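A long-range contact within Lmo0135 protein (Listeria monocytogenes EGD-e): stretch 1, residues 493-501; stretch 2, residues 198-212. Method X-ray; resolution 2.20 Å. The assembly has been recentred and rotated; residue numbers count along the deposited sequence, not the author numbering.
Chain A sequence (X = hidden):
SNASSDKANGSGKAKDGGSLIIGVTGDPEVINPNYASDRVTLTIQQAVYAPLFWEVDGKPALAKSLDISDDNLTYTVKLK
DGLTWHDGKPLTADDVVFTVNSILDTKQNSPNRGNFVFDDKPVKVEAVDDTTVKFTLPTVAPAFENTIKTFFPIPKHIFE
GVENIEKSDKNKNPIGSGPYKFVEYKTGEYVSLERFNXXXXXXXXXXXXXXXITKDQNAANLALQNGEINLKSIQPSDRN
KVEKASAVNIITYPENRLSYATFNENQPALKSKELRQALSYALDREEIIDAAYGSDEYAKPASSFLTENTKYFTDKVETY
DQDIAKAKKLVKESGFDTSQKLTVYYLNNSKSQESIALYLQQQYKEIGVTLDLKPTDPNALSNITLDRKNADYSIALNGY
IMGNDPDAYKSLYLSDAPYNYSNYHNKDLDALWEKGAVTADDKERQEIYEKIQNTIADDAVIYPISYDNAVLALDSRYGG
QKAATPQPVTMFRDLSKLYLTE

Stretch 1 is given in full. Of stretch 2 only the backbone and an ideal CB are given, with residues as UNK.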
# COMPACT_ATOMS: atom_id res chain seq x y z
N ARG A 493 12.92 -4.42 -2.80
CA ARG A 493 13.26 -3.94 -1.47
C ARG A 493 14.60 -3.27 -1.53
O ARG A 493 14.77 -2.17 -0.98
CB ARG A 493 13.32 -5.12 -0.50
CG ARG A 493 13.59 -4.79 0.98
CD ARG A 493 13.77 -6.07 1.80
NE ARG A 493 14.81 -6.92 1.21
CZ ARG A 493 16.12 -6.77 1.36
NH1 ARG A 493 16.61 -5.83 2.14
NH2 ARG A 493 16.95 -7.56 0.71
N ASP A 494 15.54 -3.93 -2.22
CA ASP A 494 16.89 -3.45 -2.28
C ASP A 494 17.56 -3.80 -3.62
O ASP A 494 17.97 -4.93 -3.87
CB ASP A 494 17.68 -4.05 -1.11
CG ASP A 494 19.06 -3.43 -0.92
OD1 ASP A 494 19.54 -2.67 -1.80
OD2 ASP A 494 19.69 -3.69 0.13
N LEU A 495 17.70 -2.77 -4.46
CA LEU A 495 18.29 -2.89 -5.78
C LEU A 495 19.80 -3.16 -5.79
O LEU A 495 20.34 -3.50 -6.84
CB LEU A 495 18.01 -1.61 -6.57
CG LEU A 495 16.56 -1.29 -6.95
CD1 LEU A 495 16.40 0.13 -7.45
CD2 LEU A 495 16.08 -2.26 -8.00
N SER A 496 20.48 -2.98 -4.65
CA SER A 496 21.92 -3.21 -4.55
C SER A 496 22.28 -4.69 -4.69
O SER A 496 23.46 -5.01 -4.92
CB SER A 496 22.49 -2.69 -3.21
OG SER A 496 22.00 -3.45 -2.12
N LYS A 497 21.29 -5.57 -4.54
CA LYS A 497 21.47 -7.02 -4.72
C LYS A 497 21.39 -7.48 -6.19
O LYS A 497 21.81 -8.61 -6.51
CB LYS A 497 20.46 -7.81 -3.88
CG LYS A 497 20.45 -7.45 -2.39
CD LYS A 497 21.84 -7.44 -1.76
CE LYS A 497 21.76 -6.98 -0.31
NZ LYS A 497 23.12 -6.80 0.26
N LEU A 498 20.87 -6.64 -7.08
CA LEU A 498 20.79 -7.04 -8.51
C LEU A 498 22.17 -6.95 -9.14
O LEU A 498 23.01 -6.17 -8.69
CB LEU A 498 19.81 -6.16 -9.30
CG LEU A 498 18.33 -6.21 -8.87
CD1 LEU A 498 17.51 -5.26 -9.73
CD2 LEU A 498 17.78 -7.62 -8.96
N TYR A 499 22.43 -7.76 -10.15
CA TYR A 499 23.75 -7.74 -10.80
C TYR A 499 23.62 -8.08 -12.26
O TYR A 499 22.73 -8.83 -12.65
CB TYR A 499 24.74 -8.68 -10.09
CG TYR A 499 24.30 -10.13 -9.98
CD1 TYR A 499 24.52 -11.03 -11.04
CD2 TYR A 499 23.70 -10.63 -8.82
CE1 TYR A 499 24.11 -12.36 -10.95
CE2 TYR A 499 23.30 -11.96 -8.73
CZ TYR A 499 23.52 -12.81 -9.79
OH TYR A 499 23.13 -14.12 -9.71
N LEU A 500 24.52 -7.52 -13.07
CA LEU A 500 24.49 -7.75 -14.52
C LEU A 500 25.48 -8.82 -14.90
O LEU A 500 26.66 -8.72 -14.58
CB LEU A 500 24.84 -6.46 -15.26
CG LEU A 500 24.88 -6.51 -16.79
CD1 LEU A 500 23.52 -6.88 -17.36
CD2 LEU A 500 25.33 -5.17 -17.34
N THR A 501 24.98 -9.85 -15.59
CA THR A 501 25.79 -10.94 -16.12
C THR A 501 26.03 -10.67 -17.60
O THR A 501 25.19 -11.01 -18.44
CB THR A 501 25.06 -12.29 -15.97
OG1 THR A 501 24.77 -12.53 -14.59
CG2 THR A 501 25.89 -13.45 -16.51
N UNK A 198 29.51 3.13 0.49
CA UNK A 198 29.46 2.83 1.93
C UNK A 198 28.06 2.43 2.42
O UNK A 198 27.76 2.56 3.60
CB UNK A 198 29.94 4.05 2.72
N UNK A 199 27.21 2.00 1.50
CA UNK A 199 25.86 1.52 1.85
C UNK A 199 26.01 0.45 2.93
O UNK A 199 26.82 -0.47 2.80
CB UNK A 199 25.12 0.97 0.63
N UNK A 200 25.21 0.56 3.99
CA UNK A 200 25.39 -0.33 5.15
C UNK A 200 25.32 -1.83 4.85
O UNK A 200 25.98 -2.61 5.52
CB UNK A 200 24.33 0.00 6.20
N UNK A 201 24.53 -2.25 3.88
CA UNK A 201 24.36 -3.69 3.68
C UNK A 201 25.35 -4.29 2.68
O UNK A 201 25.24 -5.48 2.36
CB UNK A 201 22.93 -3.97 3.21
N UNK A 202 26.30 -3.49 2.21
CA UNK A 202 27.32 -3.94 1.27
C UNK A 202 27.30 -3.10 0.02
O UNK A 202 26.25 -2.64 -0.43
CB UNK A 202 27.12 -5.41 0.92
N UNK A 203 28.48 -2.95 -0.56
CA UNK A 203 28.66 -2.15 -1.77
C UNK A 203 27.76 -2.66 -2.92
O UNK A 203 27.84 -3.82 -3.28
CB UNK A 203 30.13 -2.17 -2.20
N UNK A 204 26.91 -1.79 -3.49
CA UNK A 204 26.05 -2.25 -4.60
C UNK A 204 26.83 -2.79 -5.82
O UNK A 204 27.92 -2.29 -6.12
CB UNK A 204 25.16 -1.09 -5.05
N UNK A 205 26.25 -3.78 -6.49
CA UNK A 205 26.89 -4.43 -7.64
C UNK A 205 26.73 -3.62 -8.93
O UNK A 205 27.68 -3.49 -9.69
CB UNK A 205 26.31 -5.83 -7.84
N UNK A 206 25.54 -3.09 -9.17
CA UNK A 206 25.29 -2.22 -10.33
C UNK A 206 25.78 -0.81 -9.98
O UNK A 206 25.55 -0.30 -8.88
CB UNK A 206 23.81 -2.21 -10.71
N UNK A 207 26.44 -0.19 -10.94
CA UNK A 207 27.02 1.12 -10.75
C UNK A 207 25.99 2.26 -10.90
O UNK A 207 25.98 3.18 -10.09
CB UNK A 207 28.16 1.31 -11.75
N UNK A 208 25.14 2.21 -11.93
CA UNK A 208 24.15 3.28 -12.17
C UNK A 208 22.73 2.77 -12.31
O UNK A 208 22.53 1.67 -12.82
CB UNK A 208 24.52 4.06 -13.43
N UNK A 209 21.77 3.54 -11.82
CA UNK A 209 20.35 3.20 -11.93
C UNK A 209 19.62 4.43 -12.43
O UNK A 209 19.78 5.51 -11.88
CB UNK A 209 19.78 2.72 -10.60
N UNK A 210 18.84 4.25 -13.48
CA UNK A 210 18.09 5.34 -14.07
C UNK A 210 16.64 4.95 -14.04
O UNK A 210 16.30 3.82 -14.39
CB UNK A 210 18.56 5.65 -15.49
N UNK A 211 15.79 5.86 -13.58
CA UNK A 211 14.34 5.63 -13.60
C UNK A 211 13.83 6.37 -14.82
O UNK A 211 13.87 7.60 -14.84
CB UNK A 211 13.65 6.10 -12.32
N UNK A 212 13.40 5.61 -15.82
CA UNK A 212 12.90 6.14 -17.11
C UNK A 212 11.38 6.33 -17.11
O UNK A 212 10.64 5.38 -16.97
CB UNK A 212 13.29 5.20 -18.25

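Position 198 lies out of reach of stretch 1. It is Asp 198.

Position 199 has CA-to-CB pointing toward stretch 1, but no atom of that stretch lies within 5.5 Å of the ideal CB. A long side chain could bridge the gap, and the carboxylate of Asp 494 invites a donor. Tyrosine, lysine or arginine would suit. In Tyr 199, OH donates to Asp 494 OD2 at 2.8 Å, with that oxygen near the plane of the ring.

Position 200 points sideways, and many residues would fit. Phe 200 makes no contact with stretch 1.

Position 201 points toward stretch 1. Its ideal CB is 4.1 Å from Lys 497 NZ and 4.5 Å from Asp 494 OD2. The amine favours an acid or an amide; a short one already reaches it, though the Asp 494 carboxylate nearby makes the amide the milder choice. Asp 201 forms a salt bridge, Lys 497 NZ to Asp 201 OD2, at 3.1 Å. The like charges of Asp 201 OD2 and Asp 494 OD2 are 4.3 Å apart, and water 1 donates to both.

Position 202 has phi/psi of 123/148. A CB would be jammed against the carbonyl O of 201, which calls for glycine. Gly 202 closes a type I turn, its N bonding to Tyr 199 O at 3.1 Å.

Position 203 points away, so a polar residue would do. It is Lys 203.

Position 204 has its ideal CB 3.6 Å from Ser 496 CB. That favours a compact side chain, and phi of -59° permits proline. In Pro 204, CB packs 3.7 Å from Ser 496 CB.

Position 205 points toward stretch 1, with its ideal CB 3.4 Å from Leu 498 O. A flexible chain that can turn outward would suit: lysine, arginine, glutamine or glutamate. Lys 205 lays its CD 3.8 Å from Tyr 499 CB, and its end leads away. Lys 205 N makes a weak hydrogen bond to Ser 496 O at 3.4 Å.

Position 206 points sideways, near Leu 498 and Leu 500. Leucine, isoleucine or methionine could reach them. Leu 206 places CD1 3.7 Å from Leu 498 CB and CD2 3.8 Å from Leu 500 CB.

Positions 207, 208, 210 and 212 are out of reach: Asp 207, Lys 208, Thr 210 and Arg 212.

Position 209 points toward stretch 1, near Leu 495. An aliphatic residue suits. Val 209 CG1 is 4.5 Å from Leu 495 CD1.

Position 211 points sideways; a long or aromatic apolar side chain could reach Leu 495. Phe 211 CZ is 4.3 Å from Leu 495 CD1.

Stretch 2 (198-212) DYFDGKPKLDKVTFR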
# COMPACT_ATOMS: atom_id res chain seq x y z
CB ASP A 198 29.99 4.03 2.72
CG ASP A 198 31.41 4.39 2.33
OD1 ASP A 198 32.25 3.47 2.20
OD2 ASP A 198 31.69 5.59 2.17
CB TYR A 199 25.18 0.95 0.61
CG TYR A 199 23.83 0.34 0.88
CD1 TYR A 199 22.80 1.11 1.40
CD2 TYR A 199 23.56 -0.99 0.56
CE1 TYR A 199 21.55 0.56 1.65
CE2 TYR A 199 22.31 -1.53 0.76
CZ TYR A 199 21.30 -0.74 1.32
OH TYR A 199 20.05 -1.29 1.55
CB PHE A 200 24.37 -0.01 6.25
CG PHE A 200 23.01 -0.57 5.99
CD1 PHE A 200 22.07 0.16 5.28
CD2 PHE A 200 22.67 -1.84 6.44
CE1 PHE A 200 20.82 -0.38 5.01
CE2 PHE A 200 21.42 -2.38 6.19
CZ PHE A 200 20.50 -1.65 5.47
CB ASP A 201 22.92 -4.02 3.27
CG ASP A 201 22.49 -5.41 3.73
OD1 ASP A 201 22.84 -5.78 4.87
OD2 ASP A 201 21.77 -6.10 2.99
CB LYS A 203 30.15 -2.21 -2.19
CG LYS A 203 30.52 -1.39 -3.43
CD LYS A 203 31.93 -1.70 -3.87
CE LYS A 203 32.24 -1.06 -5.22
NZ LYS A 203 33.57 -1.49 -5.74
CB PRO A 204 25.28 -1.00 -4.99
CG PRO A 204 25.29 -0.16 -3.76
CD PRO A 204 26.63 -0.39 -3.14
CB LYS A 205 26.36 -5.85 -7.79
CG LYS A 205 26.70 -6.70 -6.58
CD LYS A 205 25.93 -8.01 -6.56
CE LYS A 205 26.31 -8.86 -5.36
NZ LYS A 205 27.73 -9.33 -5.43
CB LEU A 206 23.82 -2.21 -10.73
CG LEU A 206 23.26 -3.57 -11.20
CD1 LEU A 206 21.74 -3.57 -11.20
CD2 LEU A 206 23.80 -3.96 -12.57
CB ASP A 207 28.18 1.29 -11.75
CG ASP A 207 28.86 2.66 -11.65
OD1 ASP A 207 28.95 3.20 -10.52
OD2 ASP A 207 29.30 3.17 -12.70
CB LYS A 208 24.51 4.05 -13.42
CG LYS A 208 25.87 4.69 -13.36
CD LYS A 208 26.02 5.66 -14.50
CE LYS A 208 27.41 6.25 -14.52
NZ LYS A 208 27.45 7.29 -15.58
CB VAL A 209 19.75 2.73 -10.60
CG1 VAL A 209 18.24 2.52 -10.73
CG2 VAL A 209 20.40 1.43 -10.15
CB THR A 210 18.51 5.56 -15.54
OG1 THR A 210 19.91 5.83 -15.61
CG2 THR A 210 17.73 6.74 -16.18
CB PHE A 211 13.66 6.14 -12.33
CG PHE A 211 13.94 5.28 -11.13
CD1 PHE A 211 13.12 4.20 -10.83
CD2 PHE A 211 15.03 5.54 -10.32
CE1 PHE A 211 13.37 3.40 -9.73
CE2 PHE A 211 15.30 4.73 -9.22
CZ PHE A 211 14.46 3.67 -8.92
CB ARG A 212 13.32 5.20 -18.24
CG ARG A 212 12.77 5.49 -19.63
CD ARG A 212 13.15 6.85 -20.15
NE ARG A 212 14.59 7.02 -20.35
CZ ARG A 212 15.15 8.14 -20.81
NH1 ARG A 212 14.40 9.21 -21.12
NH2 ARG A 212 16.47 8.21 -20.95
O HOH W 1 19.30 -5.76 1.77
O HOH W 2 24.07 -4.40 -0.71
O HOH W 3 23.20 -3.70 -7.69
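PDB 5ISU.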